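Local coordinates for protein putative lipase (PDB 3BZW) that probably hydrolyses ester bonds in lipids as a GDSL-type (SGNH hydrolase) esterase, possibly acting on lysophospholipids, at residues Q70-P75 / R144-I149; F111-E116 / T130-T135; P168-L173 / D215-T220. All blocks are in the same frame, centred on the assembly; numbering follows the deposited sequence.

In the fold
Contacts 1 and 3 belong to the globular alpha/beta body and lie on opposite sides of its centre, whereas contact 2 is a surface pairing in a hairpin whose contact centre is about 29 Å from the centre of the chain. Contact 3 is buried throughout and modest in area; contact 1 is partly buried, combining apolar packing with arginine chemistry. Contact 2 relies on regular backbone hydrogen bonds, with many polar or charged side chains, and half of its residues are exposed. Strand 127-136 of contact 2 is followed in the chain by helix 143-157 of contact 1, and their nearest atoms are about 5 Å apart. Contacts 1 and 3 share no helix or strand.

Contact 1 of 3, residues Q70-P75 / R144-I149; sequences QWDDVP and RGRINI. With SO4 (sulfate ion), chain L.
Trp-71 lays its indole against Ile-147 of helix 143-157, and this is the tightly packed half of the contact. CG1 of Ile-147 stands 4.1 Å from the centroid of the Trp-71 six-membered ring and 15° off the ring normal, a CH-pi contact over the face. Val-74 CG2 rests on the opposite face, toward the rim, so the indole is held between two aliphatic groups. Further along, Pro-75 CG meets Ile-149 CG2 at 3.9 Å, the two side chains crossing at about a right angle.

The other half is polar and carries ordered water. Arg-146, extended from CG to NE, lies beside Asp-72 and points the same way, with carboxylate and guanidinium stacked only 9° apart. Asp-72 CB sits over one guanidinium face, toward its rim, while Asp-72 OD1 is 3.7 Å from Arg-146 NH1: a long salt bridge of charges alone, since no N-H is aimed at the oxygen. The directed bond lies in the guanidinium plane, where Arg-146 NH1 reaches Gln-70 OE1 at 2.7 Å in a nearly straight line (171°). A water closes a small ring by donating to Gln-70 OE1 and accepting from Arg-146 NH2 at 2.9 Å. Another water donates to both Trp-71 O and Arg-146 O, bridging the backbones.

Arg-144 turns elsewhere, gripping a sulfate ion, probably from the crystallisation liquor, through NH1 and NH2; Thr-130 of a second subunit binds the same ion. Arg-146 has further partners in Gln-140 O and Asp-100, whose carboxylate also accepts from Trp-71 N. Hydrogen bonds from all three nitrogens fix the orientation of the Arg-146 guanidinium, and the nearby carboxylates of Asp-72 and Asp-100 would offset its charge, tying the turn before helix 74-85 to helix 143-157.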
loop_
_atom_site.group_PDB
_atom_site.type_symbol
_atom_site.label_atom_id
_atom_site.label_comp_id
_atom_site.label_asym_id
_atom_site.label_seq_id
_atom_site.Cartn_x
_atom_site.Cartn_y
_atom_site.Cartn_z
ATOM N N GLN A 70 -16.574 -29.675 -19.391
ATOM C CA GLN A 70 -16.212 -28.323 -18.979
ATOM C C GLN A 70 -17.458 -27.452 -18.844
ATOM O O GLN A 70 -18.572 -27.912 -19.094
ATOM C CB GLN A 70 -15.258 -27.728 -20.016
ATOM C CG GLN A 70 -13.955 -28.510 -20.153
ATOM C CD GLN A 70 -13.257 -28.256 -21.475
ATOM O OE1 GLN A 70 -13.185 -27.122 -21.940
ATOM N NE2 GLN A 70 -12.732 -29.314 -22.081
ATOM N N TRP A 71 -17.275 -26.193 -18.456
ATOM C CA TRP A 71 -18.413 -25.299 -18.289
ATOM C C TRP A 71 -19.248 -25.103 -19.550
ATOM O O TRP A 71 -20.382 -24.629 -19.469
ATOM C CB TRP A 71 -17.965 -23.928 -17.752
ATOM C CG TRP A 71 -18.291 -23.742 -16.295
ATOM C CD1 TRP A 71 -17.515 -24.090 -15.223
ATOM C CD2 TRP A 71 -19.509 -23.217 -15.754
ATOM N NE1 TRP A 71 -18.177 -23.815 -14.047
ATOM C CE2 TRP A 71 -19.403 -23.280 -14.344
ATOM C CE3 TRP A 71 -20.685 -22.702 -16.322
ATOM C CZ2 TRP A 71 -20.427 -22.846 -13.496
ATOM C CZ3 TRP A 71 -21.705 -22.271 -15.479
ATOM C CH2 TRP A 71 -21.569 -22.346 -14.080
ATOM N N ASP A 72 -18.715 -25.476 -20.711
ATOM C CA ASP A 72 -19.480 -25.314 -21.948
ATOM C C ASP A 72 -20.563 -26.383 -22.070
ATOM O O ASP A 72 -21.446 -26.292 -22.925
ATOM C CB ASP A 72 -18.553 -25.355 -23.177
ATOM C CG ASP A 72 -17.836 -26.687 -23.336
ATOM O OD1 ASP A 72 -17.603 -27.378 -22.322
ATOM O OD2 ASP A 72 -17.483 -27.033 -24.483
ATOM N N ASP A 73 -20.506 -27.380 -21.191
ATOM C CA ASP A 73 -21.469 -28.475 -21.205
ATOM C C ASP A 73 -22.607 -28.280 -20.197
ATOM O O ASP A 73 -23.506 -29.115 -20.104
ATOM C CB ASP A 73 -20.742 -29.800 -20.925
ATOM C CG ASP A 73 -21.563 -31.023 -21.318
ATOM O OD1 ASP A 73 -22.074 -31.056 -22.462
ATOM O OD2 ASP A 73 -21.685 -31.954 -20.491
ATOM N N VAL A 74 -22.578 -27.175 -19.456
ATOM C CA VAL A 74 -23.615 -26.908 -18.459
ATOM C C VAL A 74 -25.019 -26.789 -19.064
ATOM O O VAL A 74 -25.973 -27.345 -18.526
ATOM C CB VAL A 74 -23.279 -25.645 -17.630
ATOM C CG1 VAL A 74 -24.477 -25.233 -16.769
ATOM C CG2 VAL A 74 -22.076 -25.937 -16.732
ATOM N N PRO A 75 -25.168 -26.053 -20.180
ATOM C CA PRO A 75 -26.498 -25.930 -20.786
ATOM C C PRO A 75 -27.074 -27.290 -21.198
ATOM O O PRO A 75 -28.248 -27.570 -20.961
ATOM C CB PRO A 75 -26.244 -25.020 -21.988
ATOM C CG PRO A 75 -25.166 -24.111 -21.474
ATOM C CD PRO A 75 -24.229 -25.091 -20.788
ATOM N N ARG A 144 -15.304 -17.132 -18.818
ATOM C CA ARG A 144 -16.312 -16.188 -18.348
ATOM C C ARG A 144 -17.509 -16.228 -19.290
ATOM O O ARG A 144 -18.659 -16.110 -18.859
ATOM C CB ARG A 144 -15.725 -14.775 -18.276
ATOM C CG ARG A 144 -14.839 -14.556 -17.052
ATOM C CD ARG A 144 -14.019 -13.283 -17.162
ATOM N NE ARG A 144 -13.352 -12.960 -15.902
ATOM C CZ ARG A 144 -12.386 -12.059 -15.776
ATOM N NH1 ARG A 144 -11.960 -11.385 -16.834
ATOM N NH2 ARG A 144 -11.851 -11.819 -14.586
ATOM N N GLY A 145 -17.230 -16.409 -20.578
ATOM C CA GLY A 145 -18.300 -16.485 -21.558
ATOM C C GLY A 145 -19.154 -17.715 -21.311
ATOM O O GLY A 145 -20.379 -17.667 -21.423
ATOM N N ARG A 146 -18.504 -18.825 -20.972
ATOM C CA ARG A 146 -19.211 -20.074 -20.706
ATOM C C ARG A 146 -20.068 -19.967 -19.450
ATOM O O ARG A 146 -21.157 -20.539 -19.378
ATOM C CB ARG A 146 -18.211 -21.223 -20.548
ATOM C CG ARG A 146 -17.459 -21.554 -21.823
ATOM C CD ARG A 146 -16.457 -22.674 -21.593
ATOM N NE ARG A 146 -15.812 -23.078 -22.838
ATOM C CZ ARG A 146 -15.056 -24.162 -22.967
ATOM N NH1 ARG A 146 -14.851 -24.951 -21.920
ATOM N NH2 ARG A 146 -14.510 -24.460 -24.139
ATOM N N ILE A 147 -19.572 -19.240 -18.453
ATOM C CA ILE A 147 -20.325 -19.067 -17.221
ATOM C C ILE A 147 -21.553 -18.200 -17.507
ATOM O O ILE A 147 -22.642 -18.468 -16.996
ATOM C CB ILE A 147 -19.451 -18.424 -16.114
ATOM C CG1 ILE A 147 -18.363 -19.417 -15.685
ATOM C CG2 ILE A 147 -20.310 -18.050 -14.912
ATOM C CD1 ILE A 147 -17.347 -18.852 -14.698
ATOM N N ASN A 148 -21.380 -17.170 -18.333
ATOM C CA ASN A 148 -22.499 -16.299 -18.683
ATOM C C ASN A 148 -23.589 -17.117 -19.372
ATOM O O ASN A 148 -24.768 -17.011 -19.031
ATOM C CB ASN A 148 -22.051 -15.169 -19.619
ATOM C CG ASN A 148 -21.242 -14.100 -18.907
ATOM O OD1 ASN A 148 -21.324 -13.944 -17.687
ATOM N ND2 ASN A 148 -20.472 -13.338 -19.676
ATOM N N ILE A 149 -23.187 -17.928 -20.348
ATOM C CA ILE A 149 -24.127 -18.773 -21.085
ATOM C C ILE A 149 -24.767 -19.808 -20.153
ATOM O O ILE A 149 -25.983 -20.027 -20.187
ATOM C CB ILE A 149 -23.417 -19.533 -22.232
ATOM C CG1 ILE A 149 -22.958 -18.547 -23.308
ATOM C CG2 ILE A 149 -24.353 -20.591 -22.811
ATOM C CD1 ILE A 149 -22.051 -19.157 -24.372
HETATM S S SO4 L . -9.728 -8.941 -14.875
HETATM O O1 SO4 L . -8.398 -8.559 -14.349
HETATM O O2 SO4 L . -10.471 -9.657 -13.819
HETATM O O3 SO4 L . -10.481 -7.729 -15.257
HETATM O O4 SO4 L . -9.566 -9.815 -16.053
HETATM O O HOH W 1 -12.427 -26.423 -24.405
HETATM O O HOH W 2 -21.912 -22.718 -20.784
#

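Contact 2 of 3, residues F111-E116 / T130-T135; sequences FTEQEE and TRKKRT
Phe-111 has CG anti to its carbonyl carbon (chi1 -59°), and Arg-134 has CG between its backbone N and carbonyl carbon (chi1 64°); these settings put both CG atoms on the same side of the hairpin, where the arginine chain crosses obliquely over one face of the ring. Arg-134 CD sits over the centre of the Phe-111 ring, 3.7 Å from its centroid, in a CH-pi contact. The chain, extended from CG to NE, carries the guanidinium onward, and Phe-111 CZ comes over one face of that group, whose plane is 12° from that of the ring.

Beneath these side chains runs a regular antiparallel pairing. Thr-112 with Thr-135, Gln-114 with Lys-133 and Glu-116 with Arg-131 are hydrogen-bonded pairs, each joined by two N-H...O bonds. Between them, the non-hydrogen-bonded pairs Glu-113 with Arg-134 and Glu-115 with Lys-132 place their side chains on the face opposite to the three pairs.

On that face Glu-113 OE1 packs 3.1 Å from Lys-132 CD, but its distance of 4.3 Å to Lys-132 NZ is too long for a salt bridge. Glu-115 bends at chi2, turning CD toward the partner strand; its OE1 ends 3.4 Å from Thr-130 CG2. On the other face Glu-116 and Lys-133 meet through their aliphatic parts, Glu-116 CG lying 3.7 Å from Lys-133 CB. At the Thr-112 end a water donates to Thr-135 O and is hydrogen-bonded to Thr-112 OG1.

Several polar ends find stronger partners in a third subunit: Arg-134 with Asp-196, Glu-113 with Tyr-194 and Lys-133 with Ser-186. The hairpin 111-122/127-136, with this contact centred about 29 Å from the centre of the chain, projects as an arm between helix 98-102 and helix 143-157 in sequence.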
loop_
_atom_site.group_PDB
_atom_site.type_symbol
_atom_site.label_atom_id
_atom_site.label_comp_id
_atom_site.label_asym_id
_atom_site.label_seq_id
_atom_site.Cartn_x
_atom_site.Cartn_y
_atom_site.Cartn_z
ATOM N N PHE A 111 -18.173 -8.739 -19.723
ATOM C CA PHE A 111 -19.020 -7.874 -20.544
ATOM C C PHE A 111 -18.240 -7.104 -21.601
ATOM O O PHE A 111 -17.009 -7.117 -21.637
ATOM C CB PHE A 111 -19.672 -6.785 -19.679
ATOM C CG PHE A 111 -20.538 -7.288 -18.562
ATOM C CD1 PHE A 111 -21.906 -7.460 -18.753
ATOM C CD2 PHE A 111 -20.003 -7.515 -17.298
ATOM C CE1 PHE A 111 -22.730 -7.843 -17.701
ATOM C CE2 PHE A 111 -20.817 -7.900 -16.235
ATOM C CZ PHE A 111 -22.185 -8.062 -16.435
ATOM N N THR A 112 -18.998 -6.412 -22.447
ATOM C CA THR A 112 -18.450 -5.493 -23.440
ATOM C C THR A 112 -19.215 -4.228 -23.027
ATOM O O THR A 112 -20.292 -4.331 -22.432
ATOM C CB THR A 112 -18.815 -5.869 -24.894
ATOM O OG1 THR A 112 -20.239 -5.926 -25.035
ATOM C CG2 THR A 112 -18.195 -7.214 -25.274
ATOM N N GLU A 113 -18.672 -3.047 -23.303
ATOM C CA GLU A 113 -19.358 -1.812 -22.922
ATOM C C GLU A 113 -19.304 -0.768 -24.022
ATOM O O GLU A 113 -18.389 -0.761 -24.839
ATOM C CB GLU A 113 -18.723 -1.194 -21.672
ATOM C CG GLU A 113 -18.609 -2.100 -20.464
ATOM C CD GLU A 113 -17.747 -1.477 -19.375
ATOM O OE1 GLU A 113 -18.279 -0.718 -18.530
ATOM O OE2 GLU A 113 -16.525 -1.735 -19.379
ATOM N N GLN A 114 -20.290 0.123 -24.026
ATOM C CA GLN A 114 -20.344 1.208 -24.995
ATOM C C GLN A 114 -21.346 2.262 -24.541
ATOM O O GLN A 114 -22.313 1.954 -23.839
ATOM C CB GLN A 114 -20.717 0.684 -26.389
ATOM C CG GLN A 114 -22.100 0.077 -26.506
ATOM C CD GLN A 114 -22.394 -0.410 -27.917
ATOM O OE1 GLN A 114 -22.401 0.371 -28.869
ATOM N NE2 GLN A 114 -22.634 -1.710 -28.057
ATOM N N GLU A 115 -21.095 3.511 -24.919
ATOM C CA GLU A 115 -21.992 4.598 -24.553
ATOM C C GLU A 115 -23.299 4.394 -25.303
ATOM O O GLU A 115 -23.295 4.073 -26.487
ATOM C CB GLU A 115 -21.387 5.951 -24.941
ATOM C CG GLU A 115 -20.118 6.329 -24.195
ATOM C CD GLU A 115 -20.307 6.360 -22.692
ATOM O OE1 GLU A 115 -21.371 6.823 -22.230
ATOM O OE2 GLU A 115 -19.384 5.931 -21.968
ATOM N N GLU A 116 -24.414 4.574 -24.608
ATOM C CA GLU A 116 -25.729 4.404 -25.212
ATOM C C GLU A 116 -26.661 5.528 -24.784
ATOM O O GLU A 116 -26.448 6.168 -23.753
ATOM C CB GLU A 116 -26.353 3.074 -24.779
ATOM C CG GLU A 116 -25.693 1.816 -25.325
ATOM C CD GLU A 116 -25.848 1.676 -26.826
ATOM O OE1 GLU A 116 -26.914 2.057 -27.354
ATOM O OE2 GLU A 116 -24.909 1.169 -27.476
ATOM N N THR A 130 -26.990 10.094 -21.977
ATOM C CA THR A 130 -25.900 9.202 -22.347
ATOM C C THR A 130 -25.382 8.437 -21.135
ATOM O O THR A 130 -24.950 9.035 -20.153
ATOM C CB THR A 130 -24.730 9.985 -22.963
ATOM O OG1 THR A 130 -25.199 10.740 -24.088
ATOM C CG2 THR A 130 -23.635 9.028 -23.417
ATOM N N ARG A 131 -25.425 7.111 -21.215
ATOM C CA ARG A 131 -24.959 6.265 -20.122
ATOM C C ARG A 131 -24.206 5.061 -20.666
ATOM O O ARG A 131 -24.589 4.491 -21.690
ATOM C CB ARG A 131 -26.147 5.775 -19.286
ATOM C CG ARG A 131 -26.941 6.866 -18.592
ATOM C CD ARG A 131 -26.239 7.369 -17.337
ATOM N NE ARG A 131 -27.043 8.363 -16.631
ATOM C CZ ARG A 131 -27.117 9.650 -16.958
ATOM N NH1 ARG A 131 -26.428 10.125 -17.987
ATOM N NH2 ARG A 131 -27.893 10.464 -16.257
ATOM N N LYS A 132 -23.129 4.676 -19.990
ATOM C CA LYS A 132 -22.372 3.514 -20.426
ATOM C C LYS A 132 -23.241 2.292 -20.143
ATOM O O LYS A 132 -23.782 2.154 -19.045
ATOM C CB LYS A 132 -21.050 3.413 -19.658
ATOM C CG LYS A 132 -20.182 2.235 -20.086
ATOM C CD LYS A 132 -18.871 2.177 -19.311
ATOM C CE LYS A 132 -17.985 3.377 -19.612
ATOM N NZ LYS A 132 -16.654 3.249 -18.949
ATOM N N LYS A 133 -23.391 1.422 -21.138
ATOM C CA LYS A 133 -24.199 0.217 -20.991
ATOM C C LYS A 133 -23.318 -1.002 -21.217
ATOM O O LYS A 133 -22.472 -1.005 -22.115
ATOM C CB LYS A 133 -25.338 0.204 -22.016
ATOM C CG LYS A 133 -26.360 -0.914 -21.809
ATOM C CD LYS A 133 -27.302 -1.042 -23.001
ATOM C CE LYS A 133 -28.542 -1.877 -22.663
ATOM N NZ LYS A 133 -28.213 -3.257 -22.212
ATOM N N ARG A 134 -23.510 -2.033 -20.400
ATOM C CA ARG A 134 -22.725 -3.252 -20.534
ATOM C C ARG A 134 -23.590 -4.396 -21.053
ATOM O O ARG A 134 -24.791 -4.464 -20.771
ATOM C CB ARG A 134 -22.096 -3.636 -19.190
ATOM C CG ARG A 134 -23.098 -3.995 -18.105
ATOM C CD ARG A 134 -22.399 -4.177 -16.765
ATOM N NE ARG A 134 -23.353 -4.318 -15.668
ATOM C CZ ARG A 134 -23.014 -4.331 -14.383
ATOM N NH1 ARG A 134 -21.739 -4.215 -14.031
ATOM N NH2 ARG A 134 -23.949 -4.453 -13.446
ATOM N N THR A 135 -22.968 -5.285 -21.818
ATOM C CA THR A 135 -23.645 -6.437 -22.397
ATOM C C THR A 135 -22.800 -7.674 -22.121
ATOM O O THR A 135 -21.618 -7.705 -22.439
ATOM C CB THR A 135 -23.802 -6.275 -23.922
ATOM O OG1 THR A 135 -24.555 -5.090 -24.200
ATOM C CG2 THR A 135 -24.522 -7.481 -24.520
HETATM O O HOH W 3 -21.344 -8.669 -25.422
#

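Contact 3 of 3, residues P168-L173 / D215-T220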
loop_
_atom_site.group_PDB
_atom_site.type_symbol
_atom_site.label_atom_id
_atom_site.label_comp_id
_atom_site.label_asym_id
_atom_site.label_seq_id
_atom_site.Cartn_x
_atom_site.Cartn_y
_atom_site.Cartn_z
ATOM N N PRO A 168 -14.293 -25.322 -7.907
ATOM C CA PRO A 168 -13.449 -26.499 -8.136
ATOM C C PRO A 168 -12.520 -26.770 -6.950
ATOM O O PRO A 168 -12.111 -25.842 -6.246
ATOM C CB PRO A 168 -12.672 -26.126 -9.396
ATOM C CG PRO A 168 -13.610 -25.189 -10.118
ATOM C CD PRO A 168 -14.129 -24.335 -8.987
ATOM N N LEU A 169 -12.191 -28.040 -6.736
ATOM C CA LEU A 169 -11.313 -28.439 -5.635
ATOM C C LEU A 169 -9.844 -28.240 -5.990
ATOM O O LEU A 169 -9.493 -28.189 -7.165
ATOM C CB LEU A 169 -11.520 -29.920 -5.304
ATOM C CG LEU A 169 -12.940 -30.390 -4.989
ATOM C CD1 LEU A 169 -12.946 -31.901 -4.792
ATOM C CD2 LEU A 169 -13.446 -29.676 -3.746
ATOM N N HIS A 170 -8.996 -28.122 -4.968
ATOM C CA HIS A 170 -7.562 -27.995 -5.203
ATOM C C HIS A 170 -7.198 -29.293 -5.915
ATOM O O HIS A 170 -7.861 -30.313 -5.729
ATOM C CB HIS A 170 -6.792 -27.862 -3.884
ATOM C CG HIS A 170 -6.705 -26.451 -3.382
ATOM N ND1 HIS A 170 -7.761 -25.810 -2.772
ATOM C CD2 HIS A 170 -5.704 -25.541 -3.457
ATOM C CE1 HIS A 170 -7.416 -24.565 -2.492
ATOM N NE2 HIS A 170 -6.174 -24.375 -2.898
ATOM N N ARG A 171 -6.145 -29.261 -6.721
ATOM C CA ARG A 171 -5.775 -30.435 -7.499
ATOM C C ARG A 171 -4.278 -30.601 -7.667
ATOM O O ARG A 171 -3.543 -29.620 -7.726
ATOM C CB ARG A 171 -6.410 -30.320 -8.881
ATOM C CG ARG A 171 -6.155 -28.964 -9.533
ATOM C CD ARG A 171 -6.717 -28.906 -10.939
ATOM N NE ARG A 171 -5.950 -29.754 -11.840
ATOM C CZ ARG A 171 -6.439 -30.303 -12.944
ATOM N NH1 ARG A 171 -7.704 -30.095 -13.290
ATOM N NH2 ARG A 171 -5.663 -31.065 -13.699
ATOM N N SER A 172 -3.832 -31.849 -7.765
ATOM C CA SER A 172 -2.418 -32.121 -7.957
ATOM C C SER A 172 -2.217 -32.933 -9.236
ATOM O O SER A 172 -3.107 -32.992 -10.088
ATOM C CB SER A 172 -1.829 -32.847 -6.744
ATOM O OG SER A 172 -0.418 -32.951 -6.869
ATOM N N LEU A 173 -1.056 -33.564 -9.371
ATOM C CA LEU A 173 -0.735 -34.319 -10.577
ATOM C C LEU A 173 -1.687 -35.454 -10.937
ATOM O O LEU A 173 -2.294 -36.082 -10.074
ATOM C CB LEU A 173 0.696 -34.862 -10.478
ATOM C CG LEU A 173 0.956 -35.991 -9.477
ATOM C CD1 LEU A 173 0.693 -37.330 -10.144
ATOM C CD2 LEU A 173 2.396 -35.929 -8.997
ATOM N N ASP A 215 -17.999 -21.916 -1.616
ATOM C CA ASP A 215 -16.581 -21.979 -1.949
ATOM C C ASP A 215 -15.962 -23.299 -1.506
ATOM O O ASP A 215 -15.141 -23.347 -0.586
ATOM C CB ASP A 215 -15.848 -20.796 -1.311
ATOM C CG ASP A 215 -14.464 -20.575 -1.903
ATOM O OD1 ASP A 215 -14.117 -21.252 -2.896
ATOM O OD2 ASP A 215 -13.725 -19.719 -1.379
ATOM N N PHE A 216 -16.372 -24.362 -2.189
ATOM C CA PHE A 216 -15.922 -25.723 -1.936
ATOM C C PHE A 216 -14.397 -25.817 -1.914
ATOM O O PHE A 216 -13.821 -26.561 -1.114
ATOM C CB PHE A 216 -16.495 -26.639 -3.022
ATOM C CG PHE A 216 -17.099 -27.910 -2.496
ATOM C CD1 PHE A 216 -17.875 -27.904 -1.338
ATOM C CD2 PHE A 216 -16.928 -29.111 -3.180
ATOM C CE1 PHE A 216 -18.470 -29.069 -0.871
ATOM C CE2 PHE A 216 -17.520 -30.285 -2.721
ATOM C CZ PHE A 216 -18.294 -30.264 -1.564
ATOM N N ASN A 217 -13.757 -25.058 -2.798
ATOM C CA ASN A 217 -12.302 -25.025 -2.904
ATOM C C ASN A 217 -11.662 -24.816 -1.535
ATOM O O ASN A 217 -10.629 -25.414 -1.223
ATOM C CB ASN A 217 -11.889 -23.900 -3.853
ATOM C CG ASN A 217 -10.386 -23.809 -4.038
ATOM O OD1 ASN A 217 -9.712 -23.039 -3.355
ATOM N ND2 ASN A 217 -9.852 -24.604 -4.963
ATOM N N ALA A 218 -12.281 -23.976 -0.714
ATOM C CA ALA A 218 -11.747 -23.715 0.614
ATOM C C ALA A 218 -12.394 -24.535 1.736
ATOM O O ALA A 218 -11.690 -25.166 2.519
ATOM C CB ALA A 218 -11.864 -22.226 0.940
ATOM N N VAL A 219 -13.725 -24.537 1.810
ATOM C CA VAL A 219 -14.406 -25.235 2.900
ATOM C C VAL A 219 -14.234 -26.743 3.050
ATOM O O VAL A 219 -14.384 -27.264 4.158
ATOM C CB VAL A 219 -15.916 -24.898 2.931
ATOM C CG1 VAL A 219 -16.094 -23.399 3.168
ATOM C CG2 VAL A 219 -16.592 -25.323 1.636
ATOM N N THR A 220 -13.916 -27.453 1.969
ATOM C CA THR A 220 -13.711 -28.901 2.079
ATOM C C THR A 220 -12.430 -29.155 2.878
ATOM O O THR A 220 -12.272 -30.203 3.511
ATOM C CB THR A 220 -13.552 -29.580 0.698
ATOM O OG1 THR A 220 -12.416 -29.033 0.020
ATOM C CG2 THR A 220 -14.797 -29.367 -0.150
HETATM O O HOH W 4 -10.282 -28.131 -2.337
#
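Leu-169 and His-170 meet the short helix 216-219 at one end of the flavodoxin-like alpha/beta fold of SGNH hydrolases, in which the loop after strand 162-166 runs beside the helix that follows the outermost strand 213-214. In the apolar first shell Leu-169 CD2 does the touching, 3.6 Å from Phe-216 CD2, the two side chains lying side by side and pointing the same way. The same methyl reaches Thr-220 CG2 at 3.9 Å, here with the side chains at about a right angle. Thr-220 CG2 in turn sits over the centre of the Phe-216 ring, 3.4 Å above its plane, so the methyl of Thr-220, just past the short helix, packs on that ring and Leu-169 CD2 touches both residues.

The polar side centres on backbone. Asn-217 CB comes to 3.1 Å from Pro-168 O. A water accepts from His-170 N at 2.9 Å and donates to Asn-217 O, bridging the loop and the helix.

The helix is set from its start: Asp-215 O accepts from both Ala-218 N and Val-219 N. Outside the two segments, Thr-167 OG1 bonds Asp-215 OD1 and Asn-217 N, Phe-95 meets Phe-216 edge-to-face, and Met-251 of helix 245-258 packs on both Leu-169 and Phe-216. His-170 NE2 lies near Asn-207 O and Ile-208 O of a fourth subunit, in weak hydrogen bonds. On its other nitrogen the imidazole has Asn-217 O near its plane, and the bond from His-170 ND1 to that oxygen is likewise weak, at 3.3 Å with an angle of 132°.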